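Local atomic coordinates of ABC transporter periplasmic peptide-binding protein (Pseudoalteromonas, PDB entry 4QFL), a protein that binds dipeptides such as Ala-Phe in the periplasm and probably hands them to an ABC transporter for uptake. Residues 302-306 and 307-311; 320-323 and 324-328. All coordinates share one frame; numbering follows the deposited sequence.

Interaction 1 of 2, residues 302-306 and 307-311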
ATOM      1  N   PRO A 302     -20.576 -19.111   1.187  1.00 22.36           N
ATOM      2  CA  PRO A 302     -20.667 -20.381   0.451  1.00 20.50           C
ATOM      3  C   PRO A 302     -20.797 -20.120  -1.050  1.00 22.97           C
ATOM      4  O   PRO A 302     -21.385 -19.114  -1.432  1.00 24.24           O
ATOM      5  CB  PRO A 302     -21.950 -21.023   1.007  1.00 22.84           C
ATOM      6  CG  PRO A 302     -22.231 -20.292   2.298  1.00 21.77           C
ATOM      7  CD  PRO A 302     -21.713 -18.904   2.100  1.00 21.79           C
ATOM      8  N   PRO A 303     -20.242 -21.001  -1.897  1.00 23.91           N
ATOM      9  CA  PRO A 303     -19.488 -22.216  -1.558  1.00 22.85           C
ATOM     10  C   PRO A 303     -18.015 -21.948  -1.282  1.00 21.36           C
ATOM     11  O   PRO A 303     -17.224 -22.883  -1.193  1.00 23.03           O
ATOM     12  CB  PRO A 303     -19.602 -23.043  -2.835  1.00 24.13           C
ATOM     13  CG  PRO A 303     -19.672 -22.028  -3.908  1.00 22.32           C
ATOM     14  CD  PRO A 303     -20.455 -20.879  -3.349  1.00 21.16           C
ATOM     15  N   PHE A 304     -17.650 -20.685  -1.140  1.00 21.99           N
ATOM     16  CA  PHE A 304     -16.243 -20.316  -1.096  1.00 21.00           C
ATOM     17  C   PHE A 304     -15.660 -20.544   0.294  1.00 21.13           C
ATOM     18  O   PHE A 304     -14.446 -20.504   0.473  1.00 22.41           O
ATOM     19  CB  PHE A 304     -16.059 -18.874  -1.618  1.00 19.90           C
ATOM     20  CG  PHE A 304     -16.820 -18.612  -2.891  1.00 19.86           C
ATOM     21  CD1 PHE A 304     -16.431 -19.209  -4.078  1.00 21.14           C
ATOM     22  CD2 PHE A 304     -17.967 -17.838  -2.885  1.00 20.94           C
ATOM     23  CE1 PHE A 304     -17.152 -19.006  -5.245  1.00 22.71           C
ATOM     24  CE2 PHE A 304     -18.693 -17.631  -4.048  1.00 22.14           C
ATOM     25  CZ  PHE A 304     -18.285 -18.215  -5.231  1.00 21.66           C
ATOM     26  N   ASP A 305     -16.530 -20.814   1.264  1.00 20.02           N
ATOM     27  CA  ASP A 305     -16.089 -21.215   2.596  1.00 18.91           C
ATOM     28  C   ASP A 305     -15.645 -22.678   2.600  1.00 21.73           C
ATOM     29  O   ASP A 305     -15.157 -23.193   3.605  1.00 23.62           O
ATOM     30  CB  ASP A 305     -17.191 -20.973   3.626  1.00 21.37           C
ATOM     31  CG  ASP A 305     -18.399 -21.855   3.410  1.00 21.46           C
ATOM     32  OD1 ASP A 305     -18.648 -22.254   2.254  1.00 21.54           O
ATOM     33  OD2 ASP A 305     -19.115 -22.148   4.397  1.00 23.13           O
ATOM     34  N   ASN A 306     -15.809 -23.341   1.461  1.00 20.21           N
ATOM     35  CA  ASN A 306     -15.468 -24.744   1.341  1.00 21.99           C
ATOM     36  C   ASN A 306     -14.118 -24.920   0.680  1.00 21.62           C
ATOM     37  O   ASN A 306     -13.944 -24.601  -0.494  1.00 20.10           O
ATOM     38  CB  ASN A 306     -16.528 -25.453   0.514  1.00 23.71           C
ATOM     39  CG  ASN A 306     -16.316 -26.924   0.456  1.00 23.97           C
ATOM     40  OD1 ASN A 306     -15.216 -27.410   0.690  1.00 27.96           O
ATOM     41  ND2 ASN A 306     -17.368 -27.658   0.141  1.00 25.51           N
ATOM     42  N   LEU A 307     -13.158 -25.434   1.432  1.00 20.34           N
ATOM     43  CA  LEU A 307     -11.800 -25.520   0.921  1.00 22.74           C
ATOM     44  C   LEU A 307     -11.766 -26.291  -0.389  1.00 26.70           C
ATOM     45  O   LEU A 307     -11.132 -25.848  -1.344  1.00 26.68           O
ATOM     46  CB  LEU A 307     -10.864 -26.149   1.952  1.00 23.68           C
ATOM     47  CG  LEU A 307      -9.389 -26.308   1.558  1.00 24.87           C
ATOM     48  CD1 LEU A 307      -8.789 -25.024   0.982  1.00 21.93           C
ATOM     49  CD2 LEU A 307      -8.582 -26.789   2.754  1.00 25.18           C
ATOM     50  N   LYS A 308     -12.462 -27.427  -0.445  1.00 24.76           N
ATOM     51  CA  LYS A 308     -12.493 -28.239  -1.661  1.00 26.02           C
ATOM     52  C   LYS A 308     -12.945 -27.437  -2.864  1.00 26.00           C
ATOM     53  O   LYS A 308     -12.526 -27.695  -3.991  1.00 29.27           O
ATOM     54  CB  LYS A 308     -13.398 -29.458  -1.492  1.00 27.98           C
ATOM     55  CG  LYS A 308     -12.685 -30.704  -0.986  1.00 32.56           C
ATOM     56  CD  LYS A 308     -13.043 -31.918  -1.842  1.00 38.98           C
ATOM     57  CE  LYS A 308     -12.400 -33.197  -1.305  1.00 45.53           C
ATOM     58  NZ  LYS A 308     -10.932 -33.309  -1.589  1.00 49.37           N
ATOM     59  N   VAL A 309     -13.818 -26.470  -2.629  1.00 24.17           N
ATOM     60  CA  VAL A 309     -14.299 -25.628  -3.704  1.00 23.73           C
ATOM     61  C   VAL A 309     -13.187 -24.679  -4.109  1.00 27.99           C
ATOM     62  O   VAL A 309     -12.915 -24.500  -5.295  1.00 26.94           O
ATOM     63  CB  VAL A 309     -15.523 -24.827  -3.270  1.00 24.59           C
ATOM     64  CG1 VAL A 309     -15.697 -23.595  -4.145  1.00 27.82           C
ATOM     65  CG2 VAL A 309     -16.756 -25.696  -3.314  1.00 22.71           C
ATOM     66  N   ARG A 310     -12.543 -24.074  -3.117  1.00 24.98           N
ATOM     67  CA  ARG A 310     -11.470 -23.134  -3.399  1.00 24.03           C
ATOM     68  C   ARG A 310     -10.383 -23.831  -4.195  1.00 25.75           C
ATOM     69  O   ARG A 310      -9.870 -23.284  -5.173  1.00 24.75           O
ATOM     70  CB  ARG A 310     -10.924 -22.503  -2.111  1.00 19.92           C
ATOM     71  CG  ARG A 310     -11.922 -21.552  -1.461  1.00 21.75           C
ATOM     72  CD  ARG A 310     -11.303 -20.657  -0.394  1.00 16.76           C
ATOM     73  NE  ARG A 310     -10.648 -21.410   0.673  1.00 17.76           N
ATOM     74  CZ  ARG A 310     -11.260 -21.922   1.740  1.00 18.60           C
ATOM     75  NH1 ARG A 310     -12.565 -21.800   1.898  1.00 17.66           N
ATOM     76  NH2 ARG A 310     -10.555 -22.574   2.652  1.00 22.11           N
ATOM     77  N   GLN A 311     -10.056 -25.054  -3.788  1.00 25.71           N
ATOM     78  CA  GLN A 311      -9.082 -25.873  -4.502  1.00 28.98           C
ATOM     79  C   GLN A 311      -9.548 -26.179  -5.929  1.00 29.84           C
ATOM     80  O   GLN A 311      -8.783 -26.054  -6.885  1.00 28.91           O
ATOM     81  CB  GLN A 311      -8.825 -27.166  -3.733  1.00 26.46           C
ATOM     82  CG  GLN A 311      -8.344 -26.927  -2.320  1.00 28.13           C
ATOM     83  CD  GLN A 311      -8.350 -28.181  -1.467  1.00 33.51           C
ATOM     84  OE1 GLN A 311      -7.873 -28.167  -0.333  1.00 34.59           O
ATOM     85  NE2 GLN A 311      -8.891 -29.270  -2.005  1.00 33.53           N
TER
HETATM   86  O   HOH W   1     -13.829 -26.294   4.276  1.00 29.46           O
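The backbone makes a type I beta turn from Pro303 to Asn306 and runs straight into the helix that begins at Leu307, the Asn306 carbonyl O accepting from Arg310 N at 3.0 Å and, more weakly, from Val309 N. Asn306 is the N-cap. Its chi1 of -175° sets CG opposite the backbone N, and the side chain reaches forward so that OD1 accepts a weak, bent bond from Lys308 N at 3.0 Å. This is a side-chain N-cap, though a weak one, serving a first-turn amide that has no preceding turn of helix to supply a carbonyl. Val309, in the first turn of the helix, packs back against the loop: its CG2 reaches Pro303 CB at 3.9 Å and Asn306 CB at 3.8 Å, the valine and asparagine side chains crossing at about a right angle. Arg310, its chain bent at chi3 (-57°), brings NH1 to Phe304 O at 2.7 Å. That bond is nearly straight at 160°, and the oxygen lies in the guanidinium plane. Gln497 O takes a further hydrogen bond from NH2, so the buried arginine ties the turn to a second part of the chain. A water serves the Leu307 amide, the first of the helix, and donates weakly to Asp305 O.

Interaction 2 of 2, residues 320-323 and 324-328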
ATOM      1  N   GLU A 320      -0.329 -19.676 -17.036  1.00 29.66           N
ATOM      2  CA  GLU A 320       0.720 -19.378 -18.000  1.00 29.10           C
ATOM      3  C   GLU A 320       0.220 -18.489 -19.131  1.00 28.04           C
ATOM      4  O   GLU A 320       0.995 -17.766 -19.757  1.00 29.10           O
ATOM      5  CB  GLU A 320       1.363 -20.668 -18.514  1.00 33.45           C
ATOM      6  CG  GLU A 320       2.301 -21.322 -17.494  1.00 34.62           C
ATOM      7  CD  GLU A 320       3.528 -20.461 -17.186  1.00 38.33           C
ATOM      8  OE1 GLU A 320       4.009 -19.760 -18.106  1.00 40.42           O
ATOM      9  OE2 GLU A 320       4.012 -20.479 -16.027  1.00 39.84           O
ATOM     10  N   LYS A 321      -1.085 -18.526 -19.369  1.00 25.87           N
ATOM     11  CA  LYS A 321      -1.711 -17.676 -20.371  1.00 26.01           C
ATOM     12  C   LYS A 321      -1.872 -16.260 -19.832  1.00 25.94           C
ATOM     13  O   LYS A 321      -1.837 -15.287 -20.590  1.00 24.71           O
ATOM     14  CB  LYS A 321      -3.074 -18.242 -20.765  1.00 26.47           C
ATOM     15  CG  LYS A 321      -3.924 -17.314 -21.625  1.00 26.37           C
ATOM     16  CD  LYS A 321      -3.276 -17.063 -22.965  1.00 24.71           C
ATOM     17  CE  LYS A 321      -4.211 -16.323 -23.888  1.00 28.84           C
ATOM     18  NZ  LYS A 321      -3.599 -16.138 -25.232  1.00 35.94           N
ATOM     19  N   ILE A 322      -2.062 -16.156 -18.518  1.00 24.78           N
ATOM     20  CA  ILE A 322      -2.121 -14.862 -17.849  1.00 24.03           C
ATOM     21  C   ILE A 322      -0.750 -14.199 -17.824  1.00 22.77           C
ATOM     22  O   ILE A 322      -0.633 -12.993 -18.054  1.00 23.66           O
ATOM     23  CB  ILE A 322      -2.685 -14.985 -16.422  1.00 26.86           C
ATOM     24  CG1 ILE A 322      -4.203 -15.204 -16.481  1.00 25.59           C
ATOM     25  CG2 ILE A 322      -2.368 -13.731 -15.611  1.00 22.39           C
ATOM     26  CD1 ILE A 322      -4.828 -15.508 -15.150  1.00 24.27           C
ATOM     27  N   MET A 323       0.288 -14.991 -17.573  1.00 24.47           N
ATOM     28  CA  MET A 323       1.661 -14.471 -17.562  1.00 23.74           C
ATOM     29  C   MET A 323       2.031 -13.781 -18.869  1.00 24.28           C
ATOM     30  O   MET A 323       2.893 -12.905 -18.901  1.00 23.36           O
ATOM     31  CB  MET A 323       2.665 -15.576 -17.239  1.00 23.01           C
ATOM     32  CG  MET A 323       2.495 -16.166 -15.837  1.00 27.01           C
ATOM     33  SD  MET A 323       2.226 -14.930 -14.531  1.00 23.55           S
ATOM     34  CE  MET A 323       3.822 -14.144 -14.404  1.00 22.13           C
ATOM     35  N   GLN A 324       1.371 -14.175 -19.947  1.00 27.74           N
ATOM     36  CA  GLN A 324       1.629 -13.567 -21.240  1.00 25.27           C
ATOM     37  C   GLN A 324       0.580 -12.538 -21.607  1.00 22.93           C
ATOM     38  O   GLN A 324       0.912 -11.405 -21.919  1.00 24.64           O
ATOM     39  CB  GLN A 324       1.757 -14.631 -22.340  1.00 32.33           C
ATOM     40  CG  GLN A 324       3.162 -15.233 -22.453  1.00 33.48           C
ATOM     41  CD  GLN A 324       3.706 -15.712 -21.107  1.00 34.43           C
ATOM     42  OE1 GLN A 324       4.562 -15.057 -20.503  1.00 31.87           O
ATOM     43  NE2 GLN A 324       3.209 -16.862 -20.632  1.00 31.65           N
ATOM     44  N   ALA A 325      -0.687 -12.926 -21.574  1.00 24.12           N
ATOM     45  CA  ALA A 325      -1.749 -12.021 -21.984  1.00 22.79           C
ATOM     46  C   ALA A 325      -1.847 -10.792 -21.097  1.00 20.85           C
ATOM     47  O   ALA A 325      -2.106  -9.708 -21.584  1.00 19.27           O
ATOM     48  CB  ALA A 325      -3.085 -12.749 -22.027  1.00 26.54           C
ATOM     49  N   VAL A 326      -1.657 -10.974 -19.790  1.00 22.92           N
ATOM     50  CA  VAL A 326      -1.784  -9.876 -18.836  1.00 21.34           C
ATOM     51  C   VAL A 326      -0.445  -9.243 -18.521  1.00 20.10           C
ATOM     52  O   VAL A 326      -0.284  -8.041 -18.673  1.00 21.89           O
ATOM     53  CB  VAL A 326      -2.449 -10.314 -17.508  1.00 19.62           C
ATOM     54  CG1 VAL A 326      -2.535  -9.140 -16.539  1.00 17.54           C
ATOM     55  CG2 VAL A 326      -3.842 -10.864 -17.772  1.00 21.50           C
ATOM     56  N   TYR A 327       0.513 -10.051 -18.076  1.00 20.20           N
ATOM     57  CA  TYR A 327       1.783  -9.513 -17.598  1.00 20.24           C
ATOM     58  C   TYR A 327       2.782  -9.285 -18.706  1.00 23.96           C
ATOM     59  O   TYR A 327       3.884  -8.787 -18.456  1.00 23.18           O
ATOM     60  CB  TYR A 327       2.382 -10.391 -16.504  1.00 19.17           C
ATOM     61  CG  TYR A 327       1.567 -10.360 -15.235  1.00 18.43           C
ATOM     62  CD1 TYR A 327       0.459 -11.175 -15.084  1.00 18.57           C
ATOM     63  CD2 TYR A 327       1.895  -9.499 -14.197  1.00 16.36           C
ATOM     64  CE1 TYR A 327      -0.301 -11.145 -13.923  1.00 17.16           C
ATOM     65  CE2 TYR A 327       1.148  -9.465 -13.037  1.00 17.16           C
ATOM     66  CZ  TYR A 327       0.048 -10.289 -12.910  1.00 16.83           C
ATOM     67  OH  TYR A 327      -0.706 -10.255 -11.770  1.00 15.44           O
ATOM     68  N   TYR A 328       2.396  -9.644 -19.928  1.00 22.75           N
ATOM     69  CA  TYR A 328       3.233  -9.400 -21.098  1.00 20.91           C
ATOM     70  C   TYR A 328       4.634  -9.986 -20.940  1.00 22.71           C
ATOM     71  O   TYR A 328       5.595  -9.462 -21.498  1.00 25.93           O
ATOM     72  CB  TYR A 328       3.315  -7.897 -21.391  1.00 20.69           C
ATOM     73  CG  TYR A 328       2.162  -7.369 -22.206  1.00 23.25           C
ATOM     74  CD1 TYR A 328       0.857  -7.416 -21.727  1.00 20.21           C
ATOM     75  CD2 TYR A 328       2.373  -6.824 -23.457  1.00 24.35           C
ATOM     76  CE1 TYR A 328      -0.197  -6.939 -22.482  1.00 22.99           C
ATOM     77  CE2 TYR A 328       1.321  -6.344 -24.217  1.00 26.03           C
ATOM     78  CZ  TYR A 328       0.040  -6.403 -23.728  1.00 25.34           C
ATOM     79  OH  TYR A 328      -0.992  -5.918 -24.500  1.00 26.68           O
TER
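Residues 320-328 make a local contact along the short helix 319-325 and into the residues after it, with Ile322, Met323 and Tyr327 gathered on the side that faces helix 389-401 and strand 500-513. The Ile322 carbonyl O is held by two amides, Val326 N at 2.9 Å and Tyr327 N at 3.2 Å, while Lys321 O receives Ala325 N at 2.8 Å. Tyr328 then leaves helical geometry with positive phi (55°). Tyr327 has CG anti to its carbonyl carbon (chi1 -68°), which lays the ring alongside Ile322, so that CE1 touches Ile322 CG2 at 3.7 Å and Ile322 O sits at the ring edge. Ile322 CG2 also meets Val326 CG2 at 3.9 Å. Met392 touches Ile322, Val326 and Tyr327, and Ala504 touches Met323 and Tyr327. The hydroxyl of Tyr327 is hydrogen-bonded to the carbonyl O of Tyr385, a residue of the pocket for the bound phenylalanine. Met323, bent at chi2 and chi3, brings SD obliquely to the Tyr327 ring, 4.8 Å from its centroid and 36° off the normal: a Met-aromatic contact on the buried side, one step from the ligand pocket through Tyr385.

In this protein the start of one helix, 307-314, and the later part of the next, 319-325, are held by different chemistry. Interaction 1 is mainly polar and deals with backbone groups where the helix begins; through Arg310 it reaches Gln497, shortly before strand 500-513. Interaction 2 relies more on an apolar face, which packs on that strand and on helix 389-401. Each is partly buried, mixing inward residues with exposed ones. Their centres lie 26 Å apart and their nearest atoms about 14 Å apart, so neither touches the other. Interaction 2 is the one linked to the ligand region, the Tyr327 side chain lying about 11 Å from the bound phenylalanine.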